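Local structure of putative uncharacterized protein TB39.8 (Mycobacterium tuberculosis, 3PO8) at residues S5-L10 and T17-E22; Q9-S14 and H89-V94. The protein regulates cell growth and peptidoglycan synthesis by binding MviN, and this chain is its phosphothreonine-dependent FHA domain, through which phosphorylated MviN and PknB are recognised. All blocks are in the same frame, centred on the assembly; numbering follows the deposited sequence.

Contact 1 of 2, residues S5-L10 and T17-E22; sequences SVTLQL and TYQLRE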
loop_
_atom_site.group_PDB
_atom_site.type_symbol
_atom_site.label_atom_id
_atom_site.label_comp_id
_atom_site.label_asym_id
_atom_site.label_seq_id
_atom_site.Cartn_x
_atom_site.Cartn_y
_atom_site.Cartn_z
ATOM N N SER A 5 -8.913 1.854 -11.461
ATOM C CA SER A 5 -8.888 1.288 -10.144
ATOM C C SER A 5 -7.499 0.764 -9.868
ATOM O O SER A 5 -6.740 0.440 -10.760
ATOM C CB SER A 5 -9.912 0.175 -10.037
ATOM O OG SER A 5 -9.810 -0.467 -8.783
ATOM N N VAL A 6 -7.172 0.688 -8.592
ATOM C CA VAL A 6 -5.862 0.228 -8.171
ATOM C C VAL A 6 -6.031 -0.918 -7.200
ATOM O O VAL A 6 -6.835 -0.836 -6.258
ATOM C CB VAL A 6 -5.048 1.338 -7.452
ATOM C CG1 VAL A 6 -3.700 0.764 -6.937
ATOM C CG2 VAL A 6 -4.813 2.534 -8.371
ATOM N N THR A 7 -5.283 -1.985 -7.438
ATOM C CA THR A 7 -5.212 -3.106 -6.515
ATOM C C THR A 7 -3.843 -3.255 -5.915
ATOM O O THR A 7 -2.806 -2.963 -6.536
ATOM C CB THR A 7 -5.618 -4.440 -7.155
ATOM O OG1 THR A 7 -4.799 -4.690 -8.303
ATOM C CG2 THR A 7 -7.058 -4.401 -7.534
ATOM N N LEU A 8 -3.863 -3.725 -4.681
ATOM C CA LEU A 8 -2.664 -4.024 -3.910
ATOM C C LEU A 8 -2.715 -5.518 -3.660
ATOM O O LEU A 8 -3.710 -5.996 -3.100
ATOM C CB LEU A 8 -2.719 -3.316 -2.561
ATOM C CG LEU A 8 -2.940 -1.797 -2.536
ATOM C CD1 LEU A 8 -2.915 -1.274 -1.104
ATOM C CD2 LEU A 8 -1.896 -1.142 -3.389
ATOM N N GLN A 9 -1.705 -6.262 -4.065
ATOM C CA GLN A 9 -1.689 -7.711 -3.838
ATOM C C GLN A 9 -0.460 -8.120 -3.042
ATOM O O GLN A 9 0.675 -7.798 -3.430
ATOM C CB GLN A 9 -1.701 -8.479 -5.164
ATOM C CG GLN A 9 -1.669 -9.977 -4.977
ATOM C CD GLN A 9 -2.015 -10.724 -6.223
ATOM O OE1 GLN A 9 -1.501 -10.426 -7.295
ATOM N NE2 GLN A 9 -2.875 -11.729 -6.091
ATOM N N LEU A 10 -0.672 -8.795 -1.909
ATOM C CA LEU A 10 0.431 -9.289 -1.098
ATOM C C LEU A 10 1.143 -10.383 -1.859
ATOM O O LEU A 10 0.501 -11.273 -2.438
ATOM C CB LEU A 10 -0.074 -9.839 0.233
ATOM C CG LEU A 10 -0.133 -8.909 1.420
ATOM C CD1 LEU A 10 -0.805 -9.625 2.579
ATOM C CD2 LEU A 10 1.260 -8.464 1.809
ATOM N N THR A 17 -5.586 -9.551 -1.640
ATOM C CA THR A 17 -5.701 -8.341 -2.435
ATOM C C THR A 17 -6.614 -7.326 -1.763
ATOM O O THR A 17 -7.583 -7.674 -1.113
ATOM C CB THR A 17 -6.247 -8.702 -3.831
ATOM O OG1 THR A 17 -5.272 -9.515 -4.512
ATOM C CG2 THR A 17 -6.544 -7.488 -4.674
ATOM N N TYR A 18 -6.271 -6.049 -1.939
ATOM C CA TYR A 18 -7.078 -4.942 -1.499
ATOM C C TYR A 18 -7.233 -3.946 -2.638
ATOM O O TYR A 18 -6.241 -3.614 -3.322
ATOM C CB TYR A 18 -6.399 -4.272 -0.313
ATOM C CG TYR A 18 -7.119 -3.041 0.159
ATOM C CD1 TYR A 18 -8.283 -3.138 0.897
ATOM C CD2 TYR A 18 -6.650 -1.786 -0.154
ATOM C CE1 TYR A 18 -8.950 -1.994 1.331
ATOM C CE2 TYR A 18 -7.313 -0.631 0.263
ATOM C CZ TYR A 18 -8.453 -0.744 1.007
ATOM O OH TYR A 18 -9.148 0.369 1.446
ATOM N N GLN A 19 -8.457 -3.501 -2.856
ATOM C CA GLN A 19 -8.750 -2.505 -3.864
ATOM C C GLN A 19 -8.883 -1.139 -3.213
ATOM O O GLN A 19 -9.658 -0.975 -2.289
ATOM C CB GLN A 19 -10.022 -2.866 -4.626
ATOM C CG GLN A 19 -10.263 -1.971 -5.816
ATOM C CD GLN A 19 -11.207 -2.559 -6.823
ATOM O OE1 GLN A 19 -12.300 -2.050 -7.012
ATOM N NE2 GLN A 19 -10.792 -3.637 -7.473
ATOM N N LEU A 20 -8.158 -0.150 -3.735
ATOM C CA LEU A 20 -8.206 1.178 -3.137
ATOM C C LEU A 20 -9.602 1.747 -3.225
ATOM O O LEU A 20 -10.292 1.612 -4.261
ATOM C CB LEU A 20 -7.254 2.173 -3.794
ATOM C CG LEU A 20 -5.770 1.862 -3.761
ATOM C CD1 LEU A 20 -4.984 3.038 -4.299
ATOM C CD2 LEU A 20 -5.328 1.537 -2.364
ATOM N N ARG A 21 -10.009 2.409 -2.158
ATOM C CA ARG A 21 -11.221 3.211 -2.156
ATOM C C ARG A 21 -10.851 4.678 -2.247
ATOM O O ARG A 21 -9.738 5.074 -1.899
ATOM C CB ARG A 21 -11.988 2.975 -0.855
ATOM C CG ARG A 21 -12.330 1.504 -0.587
ATOM C CD ARG A 21 -13.047 1.292 0.746
ATOM N NE ARG A 21 -12.371 0.317 1.611
ATOM C CZ ARG A 21 -12.587 0.185 2.923
ATOM N NH1 ARG A 21 -13.464 0.962 3.558
ATOM N NH2 ARG A 21 -11.919 -0.726 3.613
ATOM N N GLU A 22 -11.782 5.500 -2.697
ATOM C CA GLU A 22 -11.578 6.932 -2.701
ATOM C C GLU A 22 -11.306 7.396 -1.278
ATOM O O GLU A 22 -11.941 6.964 -0.319
ATOM C CB GLU A 22 -12.821 7.625 -3.271
ATOM C CG GLU A 22 -12.714 9.121 -3.374
ATOM C CD GLU A 22 -13.917 9.738 -4.048
ATOM O OE1 GLU A 22 -14.545 9.066 -4.907
ATOM O OE2 GLU A 22 -14.223 10.906 -3.702
HETATM O O HOH W 1 -13.054 -0.228 -8.763
HETATM O O HOH W 2 -9.458 1.470 -6.889
#
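L8 and Y18 form a hydrogen-bonded antiparallel pair whose side chains lie side by side and point the same way, with L8 CD1 3.9 Å from Y18 CD2 at the ring edge. The same methyl meets L20 CD2 at 3.9 Å, the two leucines crossing at about a right angle. L20 turns its other methyl to V6: CG stands anti to the carbonyl carbon (chi1 -61°) and CD1 anti to CA (chi2 -173°), leaving CD1 3.6 Å from V6 CB. These leucines also touch I49, packing this face against the second sheet of the FHA sandwich.

On the other face, T17 CG2 comes within 4.0 Å of T7 CB, while T17 OG1 and Q9 NE2 both bond to G15 O in the turn and Q9 OE1 bonds to R95 NH1. The amide of Q19 passes close to S5 OG, and a water donates to Q19 OE1 at 2.6 Å. Backbone bonds join L8 and Y18 in both directions, and L20 N reaches V6 O at 2.9 Å. A second water accepts from V6 N and donates to L20 O. V6, L8 and L20 thus pack carbon to carbon and Y18 OH bonds to N25, whereas Q9, T17 and Q19 carry polar groups to the other face.

Contact 2 of 2, residues Q9-S14 and H89-V94; sequences QLDDGS and HSEIIV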
loop_
_atom_site.group_PDB
_atom_site.type_symbol
_atom_site.label_atom_id
_atom_site.label_comp_id
_atom_site.label_asym_id
_atom_site.label_seq_id
_atom_site.Cartn_x
_atom_site.Cartn_y
_atom_site.Cartn_z
ATOM N N GLN A 9 -1.705 -6.262 -4.065
ATOM C CA GLN A 9 -1.689 -7.711 -3.838
ATOM C C GLN A 9 -0.460 -8.120 -3.042
ATOM O O GLN A 9 0.675 -7.798 -3.430
ATOM C CB GLN A 9 -1.701 -8.479 -5.164
ATOM C CG GLN A 9 -1.669 -9.977 -4.977
ATOM C CD GLN A 9 -2.015 -10.724 -6.223
ATOM O OE1 GLN A 9 -1.501 -10.426 -7.295
ATOM N NE2 GLN A 9 -2.875 -11.729 -6.091
ATOM N N LEU A 10 -0.672 -8.795 -1.909
ATOM C CA LEU A 10 0.431 -9.289 -1.098
ATOM C C LEU A 10 1.143 -10.383 -1.859
ATOM O O LEU A 10 0.501 -11.273 -2.438
ATOM C CB LEU A 10 -0.074 -9.839 0.233
ATOM C CG LEU A 10 -0.133 -8.909 1.420
ATOM C CD1 LEU A 10 -0.805 -9.625 2.579
ATOM C CD2 LEU A 10 1.260 -8.464 1.809
ATOM N N ASP A 11 2.466 -10.339 -1.849
ATOM C CA ASP A 11 3.261 -11.313 -2.582
ATOM C C ASP A 11 3.891 -12.331 -1.618
ATOM O O ASP A 11 5.093 -12.640 -1.712
ATOM C CB ASP A 11 4.328 -10.603 -3.422
ATOM C CG ASP A 11 4.942 -11.512 -4.469
ATOM O OD1 ASP A 11 4.335 -12.562 -4.767
ATOM O OD2 ASP A 11 6.041 -11.196 -4.974
ATOM N N ASP A 12 3.055 -12.859 -0.720
ATOM C CA ASP A 12 3.470 -13.864 0.268
ATOM C C ASP A 12 3.017 -15.304 -0.035
ATOM O O ASP A 12 3.319 -16.222 0.736
ATOM C CB ASP A 12 2.991 -13.442 1.667
ATOM C CG ASP A 12 1.492 -13.583 1.856
ATOM O OD1 ASP A 12 0.743 -13.601 0.857
ATOM O OD2 ASP A 12 1.058 -13.672 3.027
ATOM N N GLY A 13 2.301 -15.503 -1.143
ATOM C CA GLY A 13 1.756 -16.818 -1.489
ATOM C C GLY A 13 0.247 -16.894 -1.311
ATOM O O GLY A 13 -0.412 -17.733 -1.929
ATOM N N SER A 14 -0.301 -16.009 -0.478
ATOM C CA SER A 14 -1.720 -15.984 -0.170
ATOM C C SER A 14 -2.537 -15.353 -1.294
ATOM O O SER A 14 -3.741 -15.577 -1.387
ATOM C CB SER A 14 -1.970 -15.183 1.114
ATOM O OG SER A 14 -1.799 -13.783 0.901
ATOM N N HIS A 89 8.319 -7.343 6.584
ATOM C CA HIS A 89 8.730 -8.503 5.838
ATOM C C HIS A 89 7.802 -8.728 4.651
ATOM O O HIS A 89 7.857 -9.772 3.992
ATOM C CB HIS A 89 8.693 -9.735 6.765
ATOM C CG HIS A 89 9.341 -9.514 8.103
ATOM N ND1 HIS A 89 10.667 -9.801 8.343
ATOM C CD2 HIS A 89 8.849 -9.021 9.265
ATOM C CE1 HIS A 89 10.961 -9.502 9.597
ATOM N NE2 HIS A 89 9.874 -9.026 10.177
ATOM N N SER A 90 6.956 -7.741 4.363
ATOM C CA SER A 90 5.897 -7.883 3.389
ATOM C C SER A 90 6.208 -7.146 2.085
ATOM O O SER A 90 6.924 -6.132 2.074
ATOM C CB SER A 90 4.587 -7.330 3.953
ATOM O OG SER A 90 4.156 -8.034 5.103
ATOM N N GLU A 91 5.629 -7.638 0.995
ATOM C CA GLU A 91 5.779 -7.047 -0.331
ATOM C C GLU A 91 4.410 -6.945 -0.945
ATOM O O GLU A 91 3.667 -7.918 -0.965
ATOM C CB GLU A 91 6.679 -7.907 -1.229
ATOM C CG GLU A 91 8.040 -8.210 -0.642
ATOM C CD GLU A 91 8.997 -8.795 -1.680
ATOM O OE1 GLU A 91 8.524 -9.218 -2.765
ATOM O OE2 GLU A 91 10.220 -8.830 -1.407
ATOM N N ILE A 92 4.081 -5.759 -1.448
ATOM C CA ILE A 92 2.796 -5.503 -2.077
ATOM C C ILE A 92 2.984 -5.027 -3.502
ATOM O O ILE A 92 3.694 -4.055 -3.749
ATOM C CB ILE A 92 2.034 -4.454 -1.299
ATOM C CG1 ILE A 92 1.658 -5.004 0.076
ATOM C CG2 ILE A 92 0.793 -4.010 -2.063
ATOM C CD1 ILE A 92 1.096 -3.983 1.043
ATOM N N ILE A 93 2.344 -5.704 -4.442
ATOM C CA ILE A 93 2.387 -5.338 -5.852
ATOM C C ILE A 93 1.197 -4.453 -6.185
ATOM O O ILE A 93 0.049 -4.789 -5.885
ATOM C CB ILE A 93 2.344 -6.594 -6.757
ATOM C CG1 ILE A 93 3.473 -7.570 -6.364
ATOM C CG2 ILE A 93 2.463 -6.208 -8.222
ATOM C CD1 ILE A 93 3.319 -8.976 -6.900
ATOM N N VAL A 94 1.474 -3.316 -6.799
ATOM C CA VAL A 94 0.458 -2.328 -7.126
ATOM C C VAL A 94 0.118 -2.485 -8.601
ATOM O O VAL A 94 1.017 -2.497 -9.436
ATOM C CB VAL A 94 0.983 -0.899 -6.895
ATOM C CG1 VAL A 94 -0.062 0.127 -7.323
ATOM C CG2 VAL A 94 1.366 -0.711 -5.448
HETATM O O HOH W 3 6.962 -8.640 -4.845
HETATM O O HOH W 4 8.058 -12.122 -1.909
#
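D11 CG stands anti to its backbone N (chi1 -165°), which sets the carboxylate carbon 3.9 Å from I93 CD1, a methyl that extends anti to its own CA (chi2 164°). This is antiparallel pairing inside one sheet of the FHA beta sandwich, joining the end of strand 4-10 to strand 90-98, far apart in sequence. Q9 and I93 form the hydrogen-bonded pair: Q9 N gives to I93 O, and I93 N to Q9 O, both at 2.9 Å. One step on, L10 and I92 form a non-hydrogen-bonded pair; their side chains cross obliquely, L10 CD2 lying 3.9 Å from I92 CG1, and both also touch F35 and L37. D11 N then bonds to E91 O at 2.8 Å, although D11 already lies beyond the strand.

The carboxylates of D11 and E91 approach as like charges, D11 OD2 to E91 OE1 being 3.9 Å, with their planes 47° apart. One water donates to both oxygens, and E91 OE2 forms a salt bridge with R86, which may ease the repulsion. Past this point the chain folds into an Asx turn. There D12 OD1 accepts from S14 OG through its syn lone pair, while S14 N, 2.9 Å from D12 OD1, approaches from above the carboxylate plane.

Contacts 1 and 2 share Q9 and L10 and use the two edges of strand 4-10, which lies between strands 17-19 and 90-98 in the same antiparallel sheet. Their centres are 12 Å apart, yet their side chains meet directly: L8 CB is 3.6 Å from I92 CG2, and V6 CG1 is 3.7 Å from V94 CG1. Apolar packing is therefore continuous from the hairpin of contact 1 to the long-range pairing of contact 2. The amide of Q9 spans both, reaching the hairpin turn and strand 90-98. Both contacts are strand pairing within one sheet of the sandwich; in FHA domains generally, phosphothreonine is bound by loops between strands, as is probably the case here.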